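Local structure of prolyl oligopeptidase (Galerina marginata, 5N4B) at residues A[197-205]-A[215-223]; A[311-319]-A[327-338]. The protein cleaves peptide bonds on the C-terminal side of prolyl residues and macrocyclises the trimmed precursor peptide in the biosynthesis of amanitin toxins. The protein carries 1 engineered substitution. All coordinates share one frame; numbering follows the deposited sequence.

Contact 1. Residues A[197-205]-A[215-223]; sequences EVKWFKFST and FLYQRYPAR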
loop_
_atom_site.group_PDB
_atom_site.type_symbol
_atom_site.label_atom_id
_atom_site.label_comp_id
_atom_site.label_asym_id
_atom_site.label_seq_id
_atom_site.Cartn_x
_atom_site.Cartn_y
_atom_site.Cartn_z
ATOM N N GLU A 197 -13.807 1.329 24.253
ATOM C CA GLU A 197 -12.588 1.934 23.743
ATOM C C GLU A 197 -11.516 0.855 23.687
ATOM O O GLU A 197 -10.987 0.431 24.715
ATOM C CB GLU A 197 -12.160 3.108 24.621
ATOM C CG GLU A 197 -10.906 3.780 24.114
ATOM C CD GLU A 197 -10.611 5.090 24.828
ATOM O OE1 GLU A 197 -10.427 5.040 26.066
ATOM O OE2 GLU A 197 -10.641 6.160 24.166
ATOM N N VAL A 198 -11.209 0.389 22.497
ATOM C CA VAL A 198 -10.339 -0.758 22.307
ATOM C C VAL A 198 -8.973 -0.246 21.833
ATOM O O VAL A 198 -8.775 0.038 20.644
ATOM C CB VAL A 198 -10.985 -1.748 21.334
ATOM C CG1 VAL A 198 -10.090 -2.914 21.073
ATOM C CG2 VAL A 198 -12.322 -2.215 21.880
ATOM N N LYS A 199 -8.038 -0.086 22.749
ATOM C CA LYS A 199 -6.746 0.533 22.498
ATOM C C LYS A 199 -5.725 -0.494 22.019
ATOM O O LYS A 199 -5.900 -1.725 22.119
ATOM C CB LYS A 199 -6.239 1.194 23.781
ATOM C CG LYS A 199 -7.106 2.416 24.159
ATOM C CD LYS A 199 -6.625 3.087 25.445
ATOM C CE LYS A 199 -5.215 3.677 25.299
ATOM N NZ LYS A 199 -5.067 4.834 24.373
ATOM N N TRP A 200 -4.630 0.039 21.475
ATOM C CA TRP A 200 -3.416 -0.711 21.164
ATOM C C TRP A 200 -3.548 -1.578 19.924
ATOM O O TRP A 200 -2.812 -2.526 19.726
ATOM C CB TRP A 200 -2.914 -1.532 22.383
ATOM C CG TRP A 200 -2.810 -0.662 23.604
ATOM C CD1 TRP A 200 -3.619 -0.692 24.701
ATOM C CD2 TRP A 200 -1.881 0.380 23.820
ATOM N NE1 TRP A 200 -3.249 0.275 25.580
ATOM C CE2 TRP A 200 -2.190 0.962 25.065
ATOM C CE3 TRP A 200 -0.808 0.889 23.085
ATOM C CZ2 TRP A 200 -1.436 2.006 25.613
ATOM C CZ3 TRP A 200 -0.092 1.945 23.609
ATOM C CH2 TRP A 200 -0.411 2.486 24.875
ATOM N N PHE A 201 -4.476 -1.208 19.037
ATOM C CA PHE A 201 -4.785 -1.959 17.833
ATOM C C PHE A 201 -3.794 -1.614 16.729
ATOM O O PHE A 201 -3.534 -0.431 16.438
ATOM C CB PHE A 201 -6.211 -1.591 17.396
ATOM C CG PHE A 201 -6.609 -2.051 15.999
ATOM C CD1 PHE A 201 -6.558 -3.365 15.657
ATOM C CD2 PHE A 201 -7.082 -1.154 15.064
ATOM C CE1 PHE A 201 -6.921 -3.784 14.365
ATOM C CE2 PHE A 201 -7.477 -1.562 13.803
ATOM C CZ PHE A 201 -7.413 -2.872 13.464
ATOM N N LYS A 202 -3.266 -2.640 16.066
ATOM C CA LYS A 202 -2.345 -2.420 14.973
ATOM C C LYS A 202 -2.143 -3.707 14.184
ATOM O O LYS A 202 -2.129 -4.795 14.759
ATOM C CB LYS A 202 -0.980 -1.956 15.521
ATOM C CG LYS A 202 -0.062 -1.214 14.566
ATOM C CD LYS A 202 1.196 -0.742 15.286
ATOM C CE LYS A 202 1.964 0.193 14.431
ATOM N NZ LYS A 202 3.106 0.823 15.198
ATOM N N PHE A 203 -1.974 -3.560 12.867
ATOM C CA PHE A 203 -1.511 -4.619 11.951
ATOM C C PHE A 203 -2.478 -5.786 11.791
ATOM O O PHE A 203 -2.052 -6.907 11.489
ATOM C CB PHE A 203 -0.100 -5.122 12.300
ATOM C CG PHE A 203 0.991 -4.080 12.207
ATOM C CD1 PHE A 203 1.041 -3.200 11.156
ATOM C CD2 PHE A 203 1.975 -4.009 13.172
ATOM C CE1 PHE A 203 2.078 -2.268 11.085
ATOM C CE2 PHE A 203 3.018 -3.086 13.085
ATOM C CZ PHE A 203 3.029 -2.208 12.032
ATOM N N SER A 204 -3.772 -5.573 11.942
ATOM C CA SER A 204 -4.748 -6.569 11.506
ATOM C C SER A 204 -6.001 -5.863 11.012
ATOM O O SER A 204 -6.128 -4.649 11.102
ATOM C CB SER A 204 -5.103 -7.594 12.608
ATOM O OG SER A 204 -6.112 -7.116 13.522
ATOM N N THR A 205 -6.896 -6.665 10.456
ATOM C CA THR A 205 -8.255 -6.247 10.142
ATOM C C THR A 205 -9.126 -6.321 11.406
ATOM O O THR A 205 -8.711 -6.848 12.443
ATOM C CB THR A 205 -8.817 -7.174 9.043
ATOM O OG1 THR A 205 -8.591 -8.535 9.402
ATOM C CG2 THR A 205 -8.131 -6.878 7.708
ATOM N N PHE A 215 -16.000 -8.521 17.933
ATOM C CA PHE A 215 -15.044 -8.623 16.858
ATOM C C PHE A 215 -13.655 -8.954 17.341
ATOM O O PHE A 215 -13.256 -8.654 18.465
ATOM C CB PHE A 215 -14.994 -7.329 16.018
ATOM C CG PHE A 215 -14.763 -6.080 16.811
ATOM C CD1 PHE A 215 -13.480 -5.710 17.178
ATOM C CD2 PHE A 215 -15.818 -5.269 17.181
ATOM C CE1 PHE A 215 -13.257 -4.545 17.936
ATOM C CE2 PHE A 215 -15.587 -4.129 17.938
ATOM C CZ PHE A 215 -14.312 -3.796 18.321
ATOM N N LEU A 216 -12.933 -9.604 16.466
ATOM C CA LEU A 216 -11.529 -9.909 16.691
ATOM C C LEU A 216 -10.669 -8.795 16.132
ATOM O O LEU A 216 -10.983 -8.204 15.088
ATOM C CB LEU A 216 -11.115 -11.235 16.036
ATOM C CG LEU A 216 -11.817 -12.446 16.673
ATOM C CD1 LEU A 216 -12.956 -12.902 15.832
ATOM C CD2 LEU A 216 -10.900 -13.513 16.966
ATOM N N TYR A 217 -9.552 -8.544 16.800
ATOM C CA TYR A 217 -8.594 -7.495 16.470
ATOM C C TYR A 217 -7.254 -7.845 17.109
ATOM O O TYR A 217 -7.198 -8.463 18.175
ATOM C CB TYR A 217 -9.098 -6.140 16.976
ATOM C CG TYR A 217 -9.063 -6.008 18.472
ATOM C CD1 TYR A 217 -10.032 -6.602 19.289
ATOM C CD2 TYR A 217 -8.006 -5.388 19.073
ATOM C CE1 TYR A 217 -9.943 -6.529 20.656
ATOM C CE2 TYR A 217 -7.901 -5.328 20.451
ATOM C CZ TYR A 217 -8.856 -5.917 21.237
ATOM O OH TYR A 217 -8.736 -5.870 22.632
ATOM N N GLN A 218 -6.173 -7.422 16.457
ATOM C CA GLN A 218 -4.830 -7.615 16.985
ATOM C C GLN A 218 -4.425 -6.407 17.814
ATOM O O GLN A 218 -4.566 -5.255 17.383
ATOM C CB GLN A 218 -3.826 -7.836 15.878
ATOM C CG GLN A 218 -2.404 -8.015 16.434
ATOM C CD GLN A 218 -1.489 -8.508 15.367
ATOM O OE1 GLN A 218 -1.090 -9.662 15.380
ATOM N NE2 GLN A 218 -1.198 -7.669 14.377
ATOM N N ARG A 219 -3.903 -6.663 18.990
ATOM C CA ARG A 219 -3.364 -5.573 19.772
ATOM C C ARG A 219 -2.020 -5.926 20.390
ATOM O O ARG A 219 -1.554 -7.064 20.366
ATOM C CB ARG A 219 -4.298 -5.111 20.854
ATOM C CG ARG A 219 -4.591 -6.255 21.776
ATOM C CD ARG A 219 -4.966 -5.779 23.129
ATOM N NE ARG A 219 -3.897 -5.062 23.824
ATOM C CZ ARG A 219 -4.039 -4.597 25.049
ATOM N NH1 ARG A 219 -5.192 -4.777 25.692
ATOM N NH2 ARG A 219 -3.028 -3.963 25.600
ATOM N N TYR A 220 -1.398 -4.915 20.898
ATOM C CA TYR A 220 -0.076 -4.981 21.483
ATOM C C TYR A 220 -0.108 -4.648 22.960
ATOM O O TYR A 220 -1.108 -4.110 23.445
ATOM C CB TYR A 220 0.852 -4.053 20.727
ATOM C CG TYR A 220 1.206 -4.642 19.387
ATOM C CD1 TYR A 220 2.308 -5.484 19.255
ATOM C CD2 TYR A 220 0.398 -4.450 18.278
ATOM C CE1 TYR A 220 2.649 -6.047 18.043
ATOM C CE2 TYR A 220 0.733 -5.035 17.067
ATOM C CZ TYR A 220 1.848 -5.822 16.969
ATOM O OH TYR A 220 2.144 -6.398 15.727
ATOM N N PRO A 221 0.960 -4.934 23.703
ATOM C CA PRO A 221 0.967 -4.585 25.118
ATOM C C PRO A 221 0.844 -3.092 25.300
ATOM O O PRO A 221 1.401 -2.311 24.513
ATOM C CB PRO A 221 2.323 -5.097 25.603
ATOM C CG PRO A 221 2.645 -6.247 24.645
ATOM C CD PRO A 221 2.109 -5.771 23.320
ATOM N N ALA A 222 0.110 -2.708 26.350
ATOM C CA ALA A 222 0.029 -1.297 26.707
ATOM C C ALA A 222 1.409 -0.843 27.132
ATOM O O ALA A 222 2.174 -1.616 27.706
ATOM C CB ALA A 222 -0.972 -1.097 27.850
ATOM N N ARG A 223 1.750 0.388 26.776
ATOM C CA ARG A 223 3.041 0.947 27.127
ATOM C C ARG A 223 2.800 2.338 27.689
ATOM O O ARG A 223 2.111 3.156 27.065
ATOM C CB ARG A 223 3.960 0.978 25.886
ATOM C CG ARG A 223 4.300 -0.455 25.377
ATOM C CD ARG A 223 5.228 -0.471 24.157
ATOM N NE ARG A 223 5.458 -1.804 23.571
ATOM C CZ ARG A 223 4.702 -2.376 22.624
ATOM N NH1 ARG A 223 3.623 -1.751 22.168
ATOM N NH2 ARG A 223 5.024 -3.587 22.132
HETATM O O HOH W 1 -8.761 -9.561 13.455
#
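Phe201 and Arg219 meet in a single backbone bridge, their CA atoms 4.3 Å apart, flanked by the hydrogen bonds Tyr220 N to Trp200 O and Lys202 N to Gln218 O. Gln218 extends that backbone grip through its side chain. Its CG lies opposite the main-chain nitrogen (chi1 179°) and the chain beyond runs straight out, which carries NE2 to 3.0 Å from Lys202 O; the N-H...O angle is 171°, the donor sits on a lone pair in the carbonyl plane, and the acceptor lies in the amide plane. OE1 of the same amide accepts from Tyr263 N, so both ends fix its rotation. Ser204 OG receives Gln218 N at 3.0 Å and donates to Thr205 O, relaying one backbone to the other. On the Trp200 indole, Ala222 CA stands over the five-membered ring, 3.8 Å from its centroid. The Arg219 guanidinium approaches obliquely, its plane 21° from that of the indole and NH2 3.4 Å from Trp200 CD1, while NE and NH2 both grip Tyr220 O side-on and hold the group in place. Val198 CG1 presses on one face of the Tyr217 ring, 3.5 Å from its centroid; the phenol oxygen bonds Asp249 and Gln246. Lys202 CB touches Tyr220 CE2 at 3.8 Å, whereas its ammonium forms a salt bridge with Asp232 and a hydrogen bond with Asp168 O. Strand 198-201 closes one four-stranded propeller sheet and strand 214-219 belongs to the next, so this chemistry implies a junction between blades fastened by directed polar bonds as well as by apolar packing.

Contact 2. Residues A[311-319]-A[327-338]; sequences YAADYNIIT and IKTNLNAPQYKV
Asp314 and Tyr336 are brought together by two torsions: CG of Asp314 lies opposite its main-chain nitrogen (chi1 -178°), and CG of Tyr336 lies opposite its own carbonyl carbon (chi1 -70°). The phenol OH then donates to Asp314 OD2 at 2.7 Å, on the anti side and 27° out of the carboxylate plane, with ring and carboxylate turned nearly perpendicular to each other. A water links Asp314 OD1, by a weak bond, to Lys328 O and Lys328 NZ; NZ itself stays 4.9 Å from OD2, so any electrostatic effect of the lysine on the carboxylate would act through space or by way of the water. Asn330 OD1 accepts from Asp314 N at 2.8 Å. Two donors, Thr329 OG1 and Asn330 N, share Asp314 O. The threonine hydroxyl also accepts from Leu331 N, which makes an ST turn, and sits over the Tyr315 ring nearer its margin than its middle, OG1 3.5 Å from the plane, the two side chains running alongside in one direction. Leu331 CD2 reaches Tyr315 OH at 3.4 Å. On the sheet face that carries Tyr315 and Thr329, Ile317 CD1 meets Ile327 CG1 at 3.9 Å, whereas the Ile318 side chain runs roughly perpendicular to that of Val338, CD1 touching Val338 CG1. Asn316 and Lys328 form the hydrogen-bonded antiparallel pair, set between the non-hydrogen-bonded pairs Tyr315-Thr329 and Ile317-Ile327. The register is that of the beta hairpin of strands 315-321 and 324-329, the first two strands of a four-stranded antiparallel sheet, one blade of the beta-propeller domain of prolyl oligopeptidases.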
loop_
_atom_site.group_PDB
_atom_site.type_symbol
_atom_site.label_atom_id
_atom_site.label_comp_id
_atom_site.label_asym_id
_atom_site.label_seq_id
_atom_site.Cartn_x
_atom_site.Cartn_y
_atom_site.Cartn_z
ATOM N N TYR A 311 5.540 -23.133 8.176
ATOM C CA TYR A 311 5.645 -22.019 7.244
ATOM C C TYR A 311 6.167 -22.530 5.911
ATOM O O TYR A 311 7.347 -22.867 5.780
ATOM C CB TYR A 311 6.570 -20.934 7.807
ATOM C CG TYR A 311 5.925 -20.119 8.911
ATOM C CD1 TYR A 311 5.015 -19.110 8.600
ATOM C CD2 TYR A 311 6.201 -20.364 10.247
ATOM C CE1 TYR A 311 4.407 -18.366 9.572
ATOM C CE2 TYR A 311 5.605 -19.625 11.252
ATOM C CZ TYR A 311 4.716 -18.618 10.912
ATOM O OH TYR A 311 4.100 -17.877 11.887
ATOM N N ALA A 312 5.307 -22.526 4.905
ATOM C CA ALA A 312 5.681 -23.017 3.575
ATOM C C ALA A 312 4.948 -22.303 2.441
ATOM O O ALA A 312 5.473 -22.214 1.327
ATOM C CB ALA A 312 5.436 -24.503 3.457
ATOM N N ALA A 313 3.752 -21.779 2.700
ATOM C CA ALA A 313 2.943 -21.234 1.629
ATOM C C ALA A 313 1.941 -20.241 2.203
ATOM O O ALA A 313 1.728 -20.171 3.421
ATOM C CB ALA A 313 2.220 -22.373 0.892
ATOM N N ASP A 314 1.319 -19.490 1.304
ATOM C CA ASP A 314 0.272 -18.513 1.607
ATOM C C ASP A 314 -1.073 -19.227 1.568
ATOM O O ASP A 314 -1.349 -19.946 0.604
ATOM C CB ASP A 314 0.364 -17.469 0.479
ATOM C CG ASP A 314 -0.599 -16.284 0.587
ATOM O OD1 ASP A 314 -1.602 -16.354 1.298
ATOM O OD2 ASP A 314 -0.350 -15.267 -0.125
ATOM N N TYR A 315 -1.862 -19.107 2.630
ATOM C CA TYR A 315 -3.205 -19.669 2.676
ATOM C C TYR A 315 -4.165 -18.588 3.151
ATOM O O TYR A 315 -3.957 -18.003 4.216
ATOM C CB TYR A 315 -3.271 -20.824 3.660
ATOM C CG TYR A 315 -2.461 -22.054 3.360
ATOM C CD1 TYR A 315 -1.123 -22.128 3.763
ATOM C CD2 TYR A 315 -3.014 -23.151 2.696
ATOM C CE1 TYR A 315 -0.373 -23.230 3.538
ATOM C CE2 TYR A 315 -2.262 -24.246 2.473
ATOM C CZ TYR A 315 -0.959 -24.301 2.891
ATOM O OH TYR A 315 -0.262 -25.482 2.692
ATOM N N ASN A 316 -5.213 -18.337 2.385
ATOM C CA ASN A 316 -6.235 -17.373 2.748
ATOM C C ASN A 316 -7.613 -17.981 2.493
ATOM O O ASN A 316 -7.901 -18.397 1.369
ATOM C CB ASN A 316 -6.041 -16.067 1.964
ATOM C CG ASN A 316 -6.931 -14.932 2.486
ATOM O OD1 ASN A 316 -7.913 -14.607 1.870
ATOM N ND2 ASN A 316 -6.627 -14.421 3.680
ATOM N N ILE A 317 -8.478 -17.993 3.492
ATOM C CA ILE A 317 -9.785 -18.610 3.334
ATOM C C ILE A 317 -10.670 -17.818 2.379
ATOM O O ILE A 317 -10.776 -16.586 2.473
ATOM C CB ILE A 317 -10.518 -18.678 4.683
ATOM C CG1 ILE A 317 -9.720 -19.422 5.740
ATOM C CG2 ILE A 317 -11.922 -19.309 4.500
ATOM C CD1 ILE A 317 -9.353 -20.786 5.366
ATOM N N ILE A 318 -11.383 -18.512 1.512
ATOM C CA ILE A 318 -12.445 -17.933 0.676
ATOM C C ILE A 318 -13.802 -18.151 1.331
ATOM O O ILE A 318 -14.532 -17.195 1.608
ATOM C CB ILE A 318 -12.439 -18.562 -0.736
ATOM C CG1 ILE A 318 -11.099 -18.334 -1.403
ATOM C CG2 ILE A 318 -13.604 -18.003 -1.548
ATOM C CD1 ILE A 318 -10.808 -19.280 -2.526
ATOM N N THR A 319 -14.156 -19.390 1.596
ATOM C CA THR A 319 -15.432 -19.721 2.224
ATOM C C THR A 319 -15.411 -21.187 2.638
ATOM O O THR A 319 -14.402 -21.879 2.473
ATOM C CB THR A 319 -16.601 -19.400 1.306
ATOM O OG1 THR A 319 -17.787 -19.385 2.147
ATOM C CG2 THR A 319 -16.806 -20.378 0.169
ATOM N N ILE A 327 -9.882 -22.436 -0.187
ATOM C CA ILE A 327 -8.727 -21.658 0.223
ATOM C C ILE A 327 -7.960 -21.233 -1.006
ATOM O O ILE A 327 -7.626 -22.074 -1.862
ATOM C CB ILE A 327 -7.815 -22.469 1.153
ATOM C CG1 ILE A 327 -8.634 -23.066 2.313
ATOM C CG2 ILE A 327 -6.693 -21.608 1.681
ATOM C CD1 ILE A 327 -7.817 -23.877 3.360
ATOM N N LYS A 328 -7.581 -19.952 -1.054
ATOM C CA LYS A 328 -6.650 -19.479 -2.067
ATOM C C LYS A 328 -5.246 -19.707 -1.540
ATOM O O LYS A 328 -4.945 -19.330 -0.408
ATOM C CB LYS A 328 -6.853 -17.995 -2.338
ATOM C CG LYS A 328 -5.907 -17.448 -3.430
ATOM C CD LYS A 328 -6.211 -16.017 -3.893
ATOM C CE LYS A 328 -6.040 -14.948 -2.843
ATOM N NZ LYS A 328 -4.638 -14.780 -2.429
ATOM N N THR A 329 -4.398 -20.346 -2.318
ATOM C CA THR A 329 -3.078 -20.752 -1.837
ATOM C C THR A 329 -2.068 -20.729 -2.959
ATOM O O THR A 329 -2.416 -20.888 -4.132
ATOM C CB THR A 329 -3.110 -22.145 -1.157
ATOM O OG1 THR A 329 -1.839 -22.467 -0.584
ATOM C CG2 THR A 329 -3.378 -23.218 -2.161
ATOM N N ASN A 330 -0.799 -20.572 -2.582
ATOM C CA ASN A 330 0.317 -20.812 -3.505
ATOM C C ASN A 330 1.106 -22.090 -3.187
ATOM O O ASN A 330 2.209 -22.270 -3.695
ATOM C CB ASN A 330 1.222 -19.580 -3.648
ATOM C CG ASN A 330 1.944 -19.263 -2.396
ATOM O OD1 ASN A 330 1.876 -20.004 -1.424
ATOM N ND2 ASN A 330 2.700 -18.162 -2.403
ATOM N N LEU A 331 0.522 -22.990 -2.367
ATOM C CA LEU A 331 1.155 -24.288 -2.085
ATOM C C LEU A 331 1.437 -25.036 -3.373
ATOM O O LEU A 331 0.504 -25.394 -4.108
ATOM C CB LEU A 331 0.222 -25.105 -1.185
ATOM C CG LEU A 331 0.626 -26.552 -0.961
ATOM C CD1 LEU A 331 1.904 -26.567 -0.250
ATOM C CD2 LEU A 331 -0.424 -27.269 -0.147
ATOM N N ASN A 332 2.708 -25.244 -3.653
ATOM C CA ASN A 332 3.123 -25.949 -4.867
ATOM C C ASN A 332 2.551 -25.307 -6.113
ATOM O O ASN A 332 2.347 -25.957 -7.135
ATOM C CB ASN A 332 2.729 -27.425 -4.835
ATOM C CG ASN A 332 3.348 -28.152 -3.710
ATOM O OD1 ASN A 332 4.522 -27.972 -3.440
ATOM N ND2 ASN A 332 2.550 -28.961 -3.019
ATOM N N ALA A 333 2.386 -23.974 -6.086
ATOM C CA ALA A 333 1.628 -23.235 -7.102
ATOM C C ALA A 333 1.970 -21.762 -7.036
ATOM O O ALA A 333 1.211 -20.955 -6.506
ATOM C CB ALA A 333 0.131 -23.459 -6.931
ATOM N N PRO A 334 3.120 -21.390 -7.578
ATOM C CA PRO A 334 3.582 -20.010 -7.435
ATOM C C PRO A 334 2.677 -18.976 -8.036
ATOM O O PRO A 334 2.750 -17.807 -7.615
ATOM C CB PRO A 334 4.966 -20.027 -8.071
ATOM C CG PRO A 334 4.993 -21.189 -8.931
ATOM C CD PRO A 334 4.101 -22.231 -8.274
ATOM N N GLN A 335 1.779 -19.324 -8.969
ATOM C CA GLN A 335 0.818 -18.383 -9.525
ATOM C C GLN A 335 -0.529 -18.427 -8.815
ATOM O O GLN A 335 -1.471 -17.731 -9.238
ATOM C CB GLN A 335 0.623 -18.654 -11.013
ATOM C CG GLN A 335 1.851 -18.438 -11.843
ATOM C CD GLN A 335 2.058 -17.055 -12.276
ATOM O OE1 GLN A 335 1.670 -16.096 -11.649
ATOM N NE2 GLN A 335 2.725 -16.927 -13.431
ATOM N N TYR A 336 -0.619 -19.189 -7.726
ATOM C CA TYR A 336 -1.799 -19.356 -6.886
ATOM C C TYR A 336 -2.875 -20.217 -7.545
ATOM O O TYR A 336 -2.908 -20.406 -8.762
ATOM C CB TYR A 336 -2.330 -18.012 -6.378
ATOM C CG TYR A 336 -1.490 -17.306 -5.351
ATOM C CD1 TYR A 336 -0.341 -16.611 -5.705
ATOM C CD2 TYR A 336 -1.841 -17.335 -4.008
ATOM C CE1 TYR A 336 0.420 -15.930 -4.745
ATOM C CE2 TYR A 336 -1.072 -16.668 -3.061
ATOM C CZ TYR A 336 0.045 -15.978 -3.452
ATOM O OH TYR A 336 0.860 -15.282 -2.542
ATOM N N LYS A 337 -3.786 -20.702 -6.707
ATOM C CA LYS A 337 -4.857 -21.626 -7.094
ATOM C C LYS A 337 -5.860 -21.680 -5.954
ATOM O O LYS A 337 -5.634 -21.108 -4.897
ATOM C CB LYS A 337 -4.327 -23.029 -7.408
ATOM C CG LYS A 337 -3.706 -23.736 -6.227
ATOM C CD LYS A 337 -3.258 -25.129 -6.554
ATOM C CE LYS A 337 -2.529 -25.783 -5.404
ATOM N NZ LYS A 337 -2.199 -27.218 -5.778
ATOM N N VAL A 338 -6.979 -22.346 -6.172
ATOM C CA VAL A 338 -7.954 -22.597 -5.111
ATOM C C VAL A 338 -7.940 -24.073 -4.802
ATOM O O VAL A 338 -8.132 -24.898 -5.719
ATOM C CB VAL A 338 -9.384 -22.165 -5.475
ATOM C CG1 VAL A 338 -10.339 -22.468 -4.323
ATOM C CG2 VAL A 338 -9.454 -20.704 -5.864
HETATM O O HOH W 2 -3.639 -16.848 -0.604
#

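How the contacts relate
Both contacts belong to the beta-propeller domain and follow one another along the chain; contact 1 is complete in the sequence before contact 2 begins. Their centres are about 27 Å apart and their nearest atoms about 8 Å, so they do not touch. They represent different joints of one fold: contact 1 bridges the last strand of one four-stranded sheet to the second strand of the next, whereas contact 2 lies within a single sheet. Only contact 1 comes near the catalytic machinery: the Lys202 side chain is about 4 Å from that of His699 and about 10 Å from that of Asp662, and the Phe203 ring meets His699. Contact 2 is remote from the catalytic residues.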